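Local coordinates for protein YcaO (Methanopyrus kandleri, PDB 6CI7) that binds ATP and magnesium and, as in other YcaO enzymes, probably uses the nucleotide to activate peptide backbone amides for modification, at residues P46-R51 with Q70-A75; H144-S149 with L162-E167; E167-S172 with T352-Y357. All coordinates share one frame; numbering follows the deposited sequence.

How the contacts relate
The three contacts follow one another along the chain and all touch the bound ATP analogue. Contact 1 joins strand 45-54, the middle strand of a three-stranded antiparallel sheet, to helix 68-84, at the adenine and alpha-phosphate end. Contacts 2 and 3 both use helix 154-176 and share Glu167. Their centres lie about 9 Å apart, and Asn146 and His144 of contact 2 meet Glu356 of contact 3. Contact 2 sets a turn before strand 148-150 against the helix beside a magnesium ion. Contact 3 ties the loop after strand 346-351 to the next helical turns. The centres of contacts 1 and 3 are about 26 Å apart, on opposite sides of the chain's centre, and the nucleotide lies between them, touching both.

Contact 1: P46-R51 with Q70-A75; sequences PVEIRR and QARVSA. With ACP (phosphomethylphosphonic acid adenylate ester), chain G.
Glu48 lays its aliphatic stem over Ala71 and Ala75, with CB 3.7 Å from Ala75 CB and CG equally near Ala71 CB. The chain bends at chi2, which folds the carboxylate back over the stem of Arg72, Glu48 CD lying 3.6 Å from Arg72 CG. The carboxylate plane stands 81° from that of the Arg72 guanidinium. Glu48 OE2 and Arg72 NE form a long salt bridge of 3.5 Å. The stronger ionic partner of OE2 is Arg68, and Ser39 also hydrogen-bonds to it.

The other oxygen, Glu48 OE1, is held by Arg50 and also takes a water. NH1 and NH2 of Arg50 both grip this atom, NH2 at 2.8 Å, and the oxygen lies close to the guanidinium plane. NH1 also reaches Ile49 O from above the carbonyl plane. These bonds, with Glu29 at NE, fix the rotation of the guanidinium, with Ala75 CB 3.9 Å above its centre. Another water bridges Arg50 NH2 and Arg72 O. The carboxylate between the two arginines probably offsets their like charges.

Here strand 45-54 of a three-stranded antiparallel sheet packs on helix 68-84, their local axes 7.4 Å apart and inclined at 30°. The small alanines are consistent with this close approach. At the end of the interface Pro46 CB rests against Ala71 CB.

Another side of the helix binds the nucleotide. Gln70 NE2 gives a nearly straight bond to N7 of the adenine (3.0 Å, 169°), while its OE1 accepts a weak one from N6. Val73 CG2 packs on the adenine ring. Ser74 OG donates to the alpha-phosphate oxygen O2A.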
loop_
_atom_site.group_PDB
_atom_site.type_symbol
_atom_site.label_atom_id
_atom_site.label_comp_id
_atom_site.label_asym_id
_atom_site.label_seq_id
_atom_site.Cartn_x
_atom_site.Cartn_y
_atom_site.Cartn_z
ATOM N N PRO A 46 -11.717 -10.371 -9.993
ATOM C CA PRO A 46 -12.793 -9.933 -9.109
ATOM C C PRO A 46 -12.385 -8.670 -8.378
ATOM O O PRO A 46 -11.290 -8.609 -7.787
ATOM C CB PRO A 46 -12.941 -11.075 -8.096
ATOM C CG PRO A 46 -12.013 -12.155 -8.514
ATOM C CD PRO A 46 -11.082 -11.626 -9.544
ATOM N N VAL A 47 -13.249 -7.669 -8.439
ATOM C CA VAL A 47 -13.069 -6.460 -7.656
ATOM C C VAL A 47 -14.322 -6.329 -6.793
ATOM O O VAL A 47 -15.431 -6.625 -7.243
ATOM C CB VAL A 47 -12.843 -5.205 -8.549
ATOM C CG1 VAL A 47 -12.744 -3.927 -7.714
ATOM C CG2 VAL A 47 -11.578 -5.356 -9.391
ATOM N N GLU A 48 -14.125 -5.910 -5.547
ATOM C CA GLU A 48 -15.202 -5.718 -4.586
ATOM C C GLU A 48 -15.220 -4.272 -4.113
ATOM O O GLU A 48 -14.171 -3.707 -3.817
ATOM C CB GLU A 48 -15.022 -6.684 -3.408
ATOM C CG GLU A 48 -15.294 -8.136 -3.777
ATOM C CD GLU A 48 -16.773 -8.448 -3.966
ATOM O OE1 GLU A 48 -17.594 -7.978 -3.157
ATOM O OE2 GLU A 48 -17.119 -9.169 -4.925
ATOM N N ILE A 49 -16.404 -3.669 -4.072
ATOM C CA ILE A 49 -16.543 -2.265 -3.666
ATOM C C ILE A 49 -17.465 -2.191 -2.460
ATOM O O ILE A 49 -18.496 -2.866 -2.412
ATOM C CB ILE A 49 -17.038 -1.350 -4.825
ATOM C CG1 ILE A 49 -16.009 -1.276 -5.957
ATOM C CG2 ILE A 49 -17.315 0.079 -4.361
ATOM C CD1 ILE A 49 -16.407 -2.098 -7.158
ATOM N N ARG A 50 -17.056 -1.378 -1.489
ATOM C CA ARG A 50 -17.795 -1.157 -0.253
ATOM C C ARG A 50 -18.108 0.317 -0.051
ATOM O O ARG A 50 -17.252 1.178 -0.271
ATOM C CB ARG A 50 -17.028 -1.700 0.960
ATOM C CG ARG A 50 -16.683 -3.195 0.901
ATOM C CD ARG A 50 -17.909 -4.090 1.042
ATOM N NE ARG A 50 -17.597 -5.512 0.852
ATOM C CZ ARG A 50 -17.568 -6.142 -0.329
ATOM N NH1 ARG A 50 -17.812 -5.470 -1.456
ATOM N NH2 ARG A 50 -17.269 -7.445 -0.385
ATOM N N ARG A 51 -19.351 0.589 0.347
ATOM C CA ARG A 51 -19.765 1.902 0.810
ATOM C C ARG A 51 -19.859 1.841 2.332
ATOM O O ARG A 51 -20.564 1.003 2.885
ATOM C CB ARG A 51 -21.098 2.313 0.168
ATOM C CG ARG A 51 -21.590 3.696 0.582
ATOM C CD ARG A 51 -22.627 4.267 -0.383
ATOM N NE ARG A 51 -23.896 3.536 -0.382
ATOM C CZ ARG A 51 -24.891 3.718 0.490
ATOM N NH1 ARG A 51 -24.800 4.612 1.471
ATOM N NH2 ARG A 51 -25.992 2.991 0.382
ATOM N N GLN A 70 -10.765 -13.998 -1.940
ATOM C CA GLN A 70 -9.726 -13.020 -1.630
ATOM C C GLN A 70 -10.154 -11.558 -1.848
ATOM O O GLN A 70 -9.889 -10.722 -0.988
ATOM C CB GLN A 70 -8.399 -13.348 -2.350
ATOM C CG GLN A 70 -7.254 -12.346 -2.118
ATOM C CD GLN A 70 -6.934 -12.071 -0.651
ATOM O OE1 GLN A 70 -7.131 -12.919 0.219
ATOM N NE2 GLN A 70 -6.431 -10.869 -0.374
ATOM N N ALA A 71 -10.832 -11.262 -2.963
ATOM C CA ALA A 71 -11.413 -9.928 -3.175
ATOM C C ALA A 71 -12.329 -9.482 -2.019
ATOM O O ALA A 71 -12.294 -8.323 -1.613
ATOM C CB ALA A 71 -12.153 -9.865 -4.503
ATOM N N ARG A 72 -13.122 -10.417 -1.496
ATOM C CA ARG A 72 -14.113 -10.143 -0.457
ATOM C C ARG A 72 -13.453 -9.959 0.893
ATOM O O ARG A 72 -13.893 -9.093 1.666
ATOM C CB ARG A 72 -15.228 -11.209 -0.423
ATOM C CG ARG A 72 -16.184 -11.067 -1.596
ATOM C CD ARG A 72 -17.416 -11.964 -1.588
ATOM N NE ARG A 72 -18.308 -11.531 -2.673
ATOM C CZ ARG A 72 -19.126 -12.300 -3.396
ATOM N NH1 ARG A 72 -19.247 -13.602 -3.167
ATOM N NH2 ARG A 72 -19.843 -11.749 -4.362
ATOM N N VAL A 73 -12.388 -10.728 1.168
ATOM C CA VAL A 73 -11.590 -10.488 2.386
ATOM C C VAL A 73 -10.814 -9.177 2.305
ATOM O O VAL A 73 -10.881 -8.361 3.233
ATOM C CB VAL A 73 -10.749 -11.691 2.930
ATOM C CG1 VAL A 73 -10.914 -12.986 2.142
ATOM C CG2 VAL A 73 -9.304 -11.309 3.269
ATOM N N SER A 74 -10.114 -8.973 1.194
ATOM C CA SER A 74 -9.427 -7.710 0.907
ATOM C C SER A 74 -10.340 -6.461 1.130
ATOM O O SER A 74 -9.941 -5.528 1.849
ATOM C CB SER A 74 -8.812 -7.786 -0.493
ATOM O OG SER A 74 -8.785 -6.547 -1.142
ATOM N N ALA A 75 -11.563 -6.469 0.577
ATOM C CA ALA A 75 -12.513 -5.342 0.772
ATOM C C ALA A 75 -12.950 -5.170 2.228
ATOM O O ALA A 75 -13.033 -4.040 2.728
ATOM C CB ALA A 75 -13.733 -5.475 -0.138
HETATM P PG ACP G . -3.905 0.324 -1.001
HETATM O O1G ACP G . -3.280 0.618 0.457
HETATM O O2G ACP G . -5.509 0.406 -0.904
HETATM O O3G ACP G . -3.410 1.364 -1.923
HETATM P PB ACP G . -3.830 -2.567 -0.462
HETATM O O1B ACP G . -2.883 -2.251 0.811
HETATM O O2B ACP G . -5.242 -2.218 -0.180
HETATM C C3B ACP G . -3.388 -1.310 -1.677
HETATM P PA ACP G . -4.911 -5.274 -0.431
HETATM O O1A ACP G . -4.293 -6.648 -0.519
HETATM O O2A ACP G . -6.136 -5.072 -1.293
HETATM O O3A ACP G . -3.783 -4.157 -0.838
HETATM O "O5'" ACP G . -5.284 -5.096 1.116
HETATM C "C5'" ACP G . -6.470 -4.515 1.684
HETATM C "C4'" ACP G . -6.403 -4.628 3.219
HETATM O "O4'" ACP G . -6.866 -5.932 3.599
HETATM C "C3'" ACP G . -4.987 -4.536 3.794
HETATM O "O3'" ACP G . -5.023 -4.007 5.133
HETATM C "C2'" ACP G . -4.546 -5.985 3.799
HETATM O "O2'" ACP G . -3.499 -6.264 4.692
HETATM C "C1'" ACP G . -5.819 -6.692 4.211
HETATM N N9 ACP G . -5.837 -8.079 3.720
HETATM C C8 ACP G . -5.745 -8.443 2.433
HETATM N N7 ACP G . -5.764 -9.789 2.302
HETATM C C5 ACP G . -5.869 -10.304 3.543
HETATM C C6 ACP G . -5.949 -11.671 4.119
HETATM N N6 ACP G . -5.929 -12.756 3.306
HETATM N N1 ACP G . -6.054 -11.788 5.462
HETATM C C2 ACP G . -6.084 -10.699 6.271
HETATM N N3 ACP G . -6.006 -9.424 5.820
HETATM C C4 ACP G . -5.911 -9.170 4.481
HETATM O O HOH W 1 -20.008 -8.620 -2.713
HETATM O O HOH W 2 -16.627 -8.846 1.943
#

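Contact 2: H144-S149 with L162-E167; sequences HTNGLS and LLEVVE. With MG (magnesium ion), chain H; ACP (phosphomethylphosphonic acid adenylate ester), chain G.
Glu164 and Asn146 lie alongside one another, pointing opposite ways, their carboxylate and amide planes only 21° apart. Asn146 OD1 comes to 3.5 Å from Glu164 CG. With CG anti to the backbone N (chi1 179°) and an extended chain, Glu164 carries its carboxylate straight out from the helix to the metal and the turn. Its two oxygens have different partners.

OE1 accepts the N-H of Gly147 at 2.9 Å. The bond arrives on the anti side, 24° out of the carboxylate plane. OE2 binds the magnesium ion at 2.3 Å. The backbone bond probably fixes the rotation of a metal ligand.

Val165 lies athwart Asn146. Its CG2 methyl rests 3.7 Å from Gly147 CA. Gly147 has positive phi in the type II turn from Thr145 to Leu148. A side chain there would meet the carbonyl oxygen of the residue before.

The Asn146 amide is held through its nitrogen. ND2 gives a hydrogen bond to Glu356, and a water links it to Val165 O. The backbone N of Asn146 donates to His144 ND1, close to the plane of the imidazole. With an alanine in place of Asn146, Glu356 would probably lose one of its donors, and a gap is likely to open beside the stem of Glu164.

Leu148 O accepts hydrogen bonds from two waters that bind the magnesium. One further water and oxygens O1G and O1B of the nucleotide complete six ligands. Glu81 and Glu164 are ligands in the magnesium sites of this protein. The arrangement is that of the YcaO nucleotide site, where a helix glutamate holds a magnesium ion that binds the beta- and gamma-phosphates.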
loop_
_atom_site.group_PDB
_atom_site.type_symbol
_atom_site.label_atom_id
_atom_site.label_comp_id
_atom_site.label_asym_id
_atom_site.label_seq_id
_atom_site.Cartn_x
_atom_site.Cartn_y
_atom_site.Cartn_z
ATOM N N HIS A 144 -3.075 10.915 5.890
ATOM C CA HIS A 144 -3.177 9.912 4.825
ATOM C C HIS A 144 -3.136 8.494 5.407
ATOM O O HIS A 144 -3.092 8.325 6.631
ATOM C CB HIS A 144 -2.092 10.111 3.758
ATOM C CG HIS A 144 -0.699 9.944 4.276
ATOM N ND1 HIS A 144 -0.191 8.723 4.668
ATOM C CD2 HIS A 144 0.292 10.845 4.472
ATOM C CE1 HIS A 144 1.056 8.880 5.077
ATOM N NE2 HIS A 144 1.371 10.160 4.972
ATOM N N THR A 145 -3.132 7.498 4.520
ATOM C CA THR A 145 -3.304 6.086 4.881
ATOM C C THR A 145 -2.108 5.196 4.502
ATOM O O THR A 145 -2.181 3.971 4.604
ATOM C CB THR A 145 -4.577 5.510 4.223
ATOM O OG1 THR A 145 -4.505 5.693 2.805
ATOM C CG2 THR A 145 -5.817 6.221 4.749
ATOM N N ASN A 146 -1.013 5.809 4.065
ATOM C CA ASN A 146 0.203 5.070 3.742
ATOM C C ASN A 146 0.849 4.452 4.996
ATOM O O ASN A 146 1.107 5.148 5.982
ATOM C CB ASN A 146 1.187 5.984 3.014
ATOM C CG ASN A 146 2.412 5.243 2.512
ATOM O OD1 ASN A 146 2.295 4.227 1.827
ATOM N ND2 ASN A 146 3.600 5.745 2.865
ATOM N N GLY A 147 1.092 3.146 4.944
ATOM C CA GLY A 147 1.657 2.394 6.071
ATOM C C GLY A 147 0.637 1.672 6.927
ATOM O O GLY A 147 0.984 0.879 7.809
ATOM N N LEU A 148 -0.631 1.956 6.659
ATOM C CA LEU A 148 -1.738 1.433 7.421
ATOM C C LEU A 148 -2.112 0.043 6.935
ATOM O O LEU A 148 -2.214 -0.191 5.738
ATOM C CB LEU A 148 -2.894 2.389 7.221
ATOM C CG LEU A 148 -4.172 2.346 8.020
ATOM C CD1 LEU A 148 -3.861 2.626 9.479
ATOM C CD2 LEU A 148 -5.065 3.414 7.424
ATOM N N SER A 149 -2.313 -0.892 7.857
ATOM C CA SER A 149 -2.600 -2.265 7.456
ATOM C C SER A 149 -3.276 -3.085 8.529
ATOM O O SER A 149 -2.939 -2.992 9.698
ATOM C CB SER A 149 -1.312 -2.964 7.002
ATOM O OG SER A 149 -1.578 -4.296 6.621
ATOM N N LEU A 162 4.640 -2.252 5.823
ATOM C CA LEU A 162 6.053 -1.918 5.541
ATOM C C LEU A 162 6.334 -1.949 4.037
ATOM O O LEU A 162 6.950 -1.040 3.494
ATOM C CB LEU A 162 6.999 -2.870 6.293
ATOM C CG LEU A 162 8.504 -2.563 6.337
ATOM C CD1 LEU A 162 8.820 -1.201 6.954
ATOM C CD2 LEU A 162 9.269 -3.670 7.059
ATOM N N LEU A 163 5.851 -2.989 3.370
ATOM C CA LEU A 163 5.971 -3.111 1.924
ATOM C C LEU A 163 5.249 -1.985 1.171
ATOM O O LEU A 163 5.716 -1.532 0.122
ATOM C CB LEU A 163 5.487 -4.487 1.481
ATOM C CG LEU A 163 6.377 -5.685 1.888
ATOM C CD1 LEU A 163 5.715 -6.998 1.498
ATOM C CD2 LEU A 163 7.802 -5.603 1.314
ATOM N N GLU A 164 4.136 -1.511 1.735
ATOM C CA GLU A 164 3.390 -0.381 1.184
ATOM C C GLU A 164 4.237 0.893 1.237
ATOM O O GLU A 164 4.272 1.662 0.262
ATOM C CB GLU A 164 2.063 -0.215 1.931
ATOM C CG GLU A 164 1.192 0.945 1.488
ATOM C CD GLU A 164 -0.203 0.873 2.090
ATOM O OE1 GLU A 164 -0.520 1.725 2.948
ATOM O OE2 GLU A 164 -0.972 -0.052 1.727
ATOM N N VAL A 165 4.925 1.082 2.367
ATOM C CA VAL A 165 5.819 2.219 2.596
ATOM C C VAL A 165 6.986 2.203 1.603
ATOM O O VAL A 165 7.344 3.260 1.071
ATOM C CB VAL A 165 6.346 2.285 4.059
ATOM C CG1 VAL A 165 7.376 3.391 4.219
ATOM C CG2 VAL A 165 5.202 2.534 5.038
ATOM N N VAL A 166 7.556 1.017 1.353
ATOM C CA VAL A 166 8.659 0.856 0.377
ATOM C C VAL A 166 8.136 1.151 -1.027
ATOM O O VAL A 166 8.762 1.875 -1.800
ATOM C CB VAL A 166 9.309 -0.551 0.456
ATOM C CG1 VAL A 166 10.371 -0.745 -0.630
ATOM C CG2 VAL A 166 9.902 -0.799 1.844
ATOM N N GLU A 167 6.962 0.610 -1.327
ATOM C CA GLU A 167 6.292 0.830 -2.596
ATOM C C GLU A 167 6.138 2.321 -2.907
ATOM O O GLU A 167 6.496 2.763 -4.001
ATOM C CB GLU A 167 4.946 0.121 -2.569
ATOM C CG GLU A 167 4.064 0.288 -3.793
ATOM C CD GLU A 167 2.618 -0.079 -3.489
ATOM O OE1 GLU A 167 2.374 -1.188 -2.956
ATOM O OE2 GLU A 167 1.720 0.746 -3.776
HETATM MG MG MG H . -3.221 -0.382 2.102
HETATM P PG ACP G . -3.905 0.324 -1.001
HETATM O O1G ACP G . -3.280 0.618 0.457
HETATM O O2G ACP G . -5.509 0.406 -0.904
HETATM O O3G ACP G . -3.410 1.364 -1.923
HETATM P PB ACP G . -3.830 -2.567 -0.462
HETATM O O1B ACP G . -2.883 -2.251 0.811
HETATM O O2B ACP G . -5.242 -2.218 -0.180
HETATM C C3B ACP G . -3.388 -1.310 -1.677
HETATM P PA ACP G . -4.911 -5.274 -0.431
HETATM O O1A ACP G . -4.293 -6.648 -0.519
HETATM O O2A ACP G . -6.136 -5.072 -1.293
HETATM O O3A ACP G . -3.783 -4.157 -0.838
HETATM O "O5'" ACP G . -5.284 -5.096 1.116
HETATM C "C5'" ACP G . -6.470 -4.515 1.684
HETATM C "C4'" ACP G . -6.403 -4.628 3.219
HETATM O "O4'" ACP G . -6.866 -5.932 3.599
HETATM C "C3'" ACP G . -4.987 -4.536 3.794
HETATM O "O3'" ACP G . -5.023 -4.007 5.133
HETATM C "C2'" ACP G . -4.546 -5.985 3.799
HETATM O "O2'" ACP G . -3.499 -6.264 4.692
HETATM C "C1'" ACP G . -5.819 -6.692 4.211
HETATM N N9 ACP G . -5.837 -8.079 3.720
HETATM C C8 ACP G . -5.745 -8.443 2.433
HETATM N N7 ACP G . -5.764 -9.789 2.302
HETATM C C5 ACP G . -5.869 -10.304 3.543
HETATM C C6 ACP G . -5.949 -11.671 4.119
HETATM N N6 ACP G . -5.929 -12.756 3.306
HETATM N N1 ACP G . -6.054 -11.788 5.462
HETATM C C2 ACP G . -6.084 -10.699 6.271
HETATM N N3 ACP G . -6.006 -9.424 5.820
HETATM C C4 ACP G . -5.911 -9.170 4.481
HETATM O O HOH W 3 6.586 5.769 1.627
HETATM O O HOH W 4 -2.533 -1.636 3.598
HETATM O O HOH W 5 -3.199 1.145 3.686
HETATM O O HOH W 6 -5.215 -0.871 2.638
#

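Contact 3: E167-S172 with T352-Y357; sequences ERDSWS and TGASEY. With ACP (phosphomethylphosphonic acid adenylate ester), chain G.
Asp169 meets the loop through one carboxylate oxygen. OD1 accepts the backbone N-H of Ser355 at 2.7 Å, in a nearly straight bond (164°). The bond uses the anti lone pair, on the side away from OD2. With CG anti to the helix N (chi1 -175°), the carboxylate swings across to the loop. OD1 also touches Ala354 CA and lies 3.5 Å from Ser355 CB. A C-H contact runs the other way, from Asp169 CA to Ser355 O at 3.4 Å.

One turn along, Ser172 packs against the same loop. Its CB lies 3.3 Å from Ser355 OG, and its OG sits 3.7 Å from Tyr357 CB. That OG donates to Arg168 O, tilted 27° from the carbonyl plane. Ser172 N reaches the same oxygen from the opposite face, so two donors hold it. Val358 N is a further partner of the Ser172 hydroxyl.

Around this shell other residues fix the loop and helix. Ser355 OG has its main partner in Val364 O and takes only a weak bond from Tyr357 N. The Tyr357 ring meets Tyr176 edge-to-face. The Glu356 carboxylate is bound by Asn146 and by Arg350.

Arg168 leaves the helix on the nucleotide side. Its NH2 lies 2.8 Å from the gamma-phosphate oxygen O3G, with the phosphorus at the guanidinium edge and in plane. Its NE gives Glu167 OE2 a weak hydrogen bond, part of a salt bridge.

Arg212 forms a salt bridge with Asp169 OD1, so a buried carboxylate oxygen receives both a cation and a backbone N-H. These contacts would probably favour its negative form and tie the loop to the helix whose arginine faces the gamma-phosphate.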
loop_
_atom_site.group_PDB
_atom_site.type_symbol
_atom_site.label_atom_id
_atom_site.label_comp_id
_atom_site.label_asym_id
_atom_site.label_seq_id
_atom_site.Cartn_x
_atom_site.Cartn_y
_atom_site.Cartn_z
ATOM N N GLU A 167 6.962 0.610 -1.327
ATOM C CA GLU A 167 6.292 0.830 -2.596
ATOM C C GLU A 167 6.138 2.321 -2.907
ATOM O O GLU A 167 6.496 2.763 -4.001
ATOM C CB GLU A 167 4.946 0.121 -2.569
ATOM C CG GLU A 167 4.064 0.288 -3.793
ATOM C CD GLU A 167 2.618 -0.079 -3.489
ATOM O OE1 GLU A 167 2.374 -1.188 -2.956
ATOM O OE2 GLU A 167 1.720 0.746 -3.776
ATOM N N ARG A 168 5.639 3.100 -1.947
ATOM C CA ARG A 168 5.394 4.528 -2.206
ATOM C C ARG A 168 6.685 5.345 -2.184
ATOM O O ARG A 168 6.763 6.385 -2.831
ATOM C CB ARG A 168 4.313 5.136 -1.284
ATOM C CG ARG A 168 3.038 4.314 -1.181
ATOM C CD ARG A 168 1.968 4.647 -2.200
ATOM N NE ARG A 168 0.939 3.604 -2.250
ATOM C CZ ARG A 168 -0.028 3.418 -1.342
ATOM N NH1 ARG A 168 -0.139 4.204 -0.272
ATOM N NH2 ARG A 168 -0.897 2.423 -1.500
ATOM N N ASP A 169 7.698 4.848 -1.469
ATOM C CA ASP A 169 9.051 5.414 -1.533
ATOM C C ASP A 169 9.661 5.298 -2.934
ATOM O O ASP A 169 10.217 6.278 -3.441
ATOM C CB ASP A 169 9.996 4.784 -0.498
ATOM C CG ASP A 169 11.384 5.461 -0.487
ATOM O OD1 ASP A 169 11.513 6.556 0.119
ATOM O OD2 ASP A 169 12.328 4.906 -1.104
ATOM N N SER A 170 9.568 4.114 -3.542
ATOM C CA SER A 170 10.079 3.891 -4.893
ATOM C C SER A 170 9.362 4.740 -5.935
ATOM O O SER A 170 10.004 5.355 -6.800
ATOM C CB SER A 170 9.953 2.420 -5.260
ATOM O OG SER A 170 10.919 1.657 -4.564
ATOM N N TRP A 171 8.031 4.780 -5.839
ATOM C CA TRP A 171 7.204 5.548 -6.768
ATOM C C TRP A 171 7.525 7.047 -6.610
ATOM O O TRP A 171 7.651 7.757 -7.616
ATOM C CB TRP A 171 5.720 5.204 -6.560
ATOM C CG TRP A 171 4.696 5.958 -7.387
ATOM C CD1 TRP A 171 4.893 6.595 -8.587
ATOM C CD2 TRP A 171 3.290 6.101 -7.087
ATOM N NE1 TRP A 171 3.712 7.142 -9.034
ATOM C CE2 TRP A 171 2.714 6.861 -8.136
ATOM C CE3 TRP A 171 2.464 5.663 -6.033
ATOM C CZ2 TRP A 171 1.344 7.189 -8.169
ATOM C CZ3 TRP A 171 1.105 5.999 -6.055
ATOM C CH2 TRP A 171 0.558 6.751 -7.123
ATOM N N SER A 172 7.705 7.490 -5.358
ATOM C CA SER A 172 8.080 8.876 -5.038
ATOM C C SER A 172 9.433 9.248 -5.630
ATOM O O SER A 172 9.602 10.360 -6.135
ATOM C CB SER A 172 8.108 9.105 -3.535
ATOM O OG SER A 172 6.792 9.155 -3.016
ATOM N N THR A 352 10.753 6.726 8.911
ATOM C CA THR A 352 10.873 8.186 9.145
ATOM C C THR A 352 11.569 8.972 8.034
ATOM O O THR A 352 11.347 10.173 7.887
ATOM C CB THR A 352 11.531 8.531 10.506
ATOM O OG1 THR A 352 12.873 8.035 10.540
ATOM C CG2 THR A 352 10.751 7.940 11.657
ATOM N N GLY A 353 12.403 8.294 7.255
ATOM C CA GLY A 353 13.054 8.916 6.099
ATOM C C GLY A 353 12.558 8.410 4.755
ATOM O O GLY A 353 13.164 8.714 3.723
ATOM N N ALA A 354 11.474 7.628 4.756
ATOM C CA ALA A 354 10.856 7.171 3.506
ATOM C C ALA A 354 10.127 8.328 2.860
ATOM O O ALA A 354 9.449 9.102 3.539
ATOM C CB ALA A 354 9.899 6.018 3.747
ATOM N N SER A 355 10.286 8.457 1.552
ATOM C CA SER A 355 9.600 9.501 0.814
ATOM C C SER A 355 8.123 9.164 0.592
ATOM O O SER A 355 7.762 8.015 0.295
ATOM C CB SER A 355 10.278 9.770 -0.524
ATOM O OG SER A 355 9.641 10.864 -1.160
ATOM N N GLU A 356 7.290 10.190 0.739
ATOM C CA GLU A 356 5.864 10.107 0.457
ATOM C C GLU A 356 5.469 11.234 -0.495
ATOM O O GLU A 356 4.355 11.767 -0.433
ATOM C CB GLU A 356 5.058 10.129 1.766
ATOM C CG GLU A 356 5.147 8.826 2.561
ATOM C CD GLU A 356 4.569 8.925 3.962
ATOM O OE1 GLU A 356 4.529 10.035 4.543
ATOM O OE2 GLU A 356 4.166 7.875 4.500
ATOM N N TYR A 357 6.396 11.567 -1.397
ATOM C CA TYR A 357 6.249 12.672 -2.341
ATOM C C TYR A 357 4.972 12.610 -3.208
ATOM O O TYR A 357 4.348 13.646 -3.478
ATOM C CB TYR A 357 7.512 12.776 -3.207
ATOM C CG TYR A 357 7.479 13.857 -4.271
ATOM C CD1 TYR A 357 7.781 15.196 -3.956
ATOM C CD2 TYR A 357 7.152 13.542 -5.602
ATOM C CE1 TYR A 357 7.754 16.187 -4.937
ATOM C CE2 TYR A 357 7.126 14.523 -6.586
ATOM C CZ TYR A 357 7.429 15.838 -6.248
ATOM O OH TYR A 357 7.398 16.797 -7.222
HETATM P PG ACP G . -3.905 0.324 -1.001
HETATM O O1G ACP G . -3.280 0.618 0.457
HETATM O O2G ACP G . -5.509 0.406 -0.904
HETATM O O3G ACP G . -3.410 1.364 -1.923
HETATM P PB ACP G . -3.830 -2.567 -0.462
HETATM O O1B ACP G . -2.883 -2.251 0.811
HETATM O O2B ACP G . -5.242 -2.218 -0.180
HETATM C C3B ACP G . -3.388 -1.310 -1.677
HETATM P PA ACP G . -4.911 -5.274 -0.431
HETATM O O1A ACP G . -4.293 -6.648 -0.519
HETATM O O2A ACP G . -6.136 -5.072 -1.293
HETATM O O3A ACP G . -3.783 -4.157 -0.838
HETATM O "O5'" ACP G . -5.284 -5.096 1.116
HETATM C "C5'" ACP G . -6.470 -4.515 1.684
HETATM C "C4'" ACP G . -6.403 -4.628 3.219
HETATM O "O4'" ACP G . -6.866 -5.932 3.599
HETATM C "C3'" ACP G . -4.987 -4.536 3.794
HETATM O "O3'" ACP G . -5.023 -4.007 5.133
HETATM C "C2'" ACP G . -4.546 -5.985 3.799
HETATM O "O2'" ACP G . -3.499 -6.264 4.692
HETATM C "C1'" ACP G . -5.819 -6.692 4.211
HETATM N N9 ACP G . -5.837 -8.079 3.720
HETATM C C8 ACP G . -5.745 -8.443 2.433
HETATM N N7 ACP G . -5.764 -9.789 2.302
HETATM C C5 ACP G . -5.869 -10.304 3.543
HETATM C C6 ACP G . -5.949 -11.671 4.119
HETATM N N6 ACP G . -5.929 -12.756 3.306
HETATM N N1 ACP G . -6.054 -11.788 5.462
HETATM C C2 ACP G . -6.084 -10.699 6.271
HETATM N N3 ACP G . -6.006 -9.424 5.820
HETATM C C4 ACP G . -5.911 -9.170 4.481
#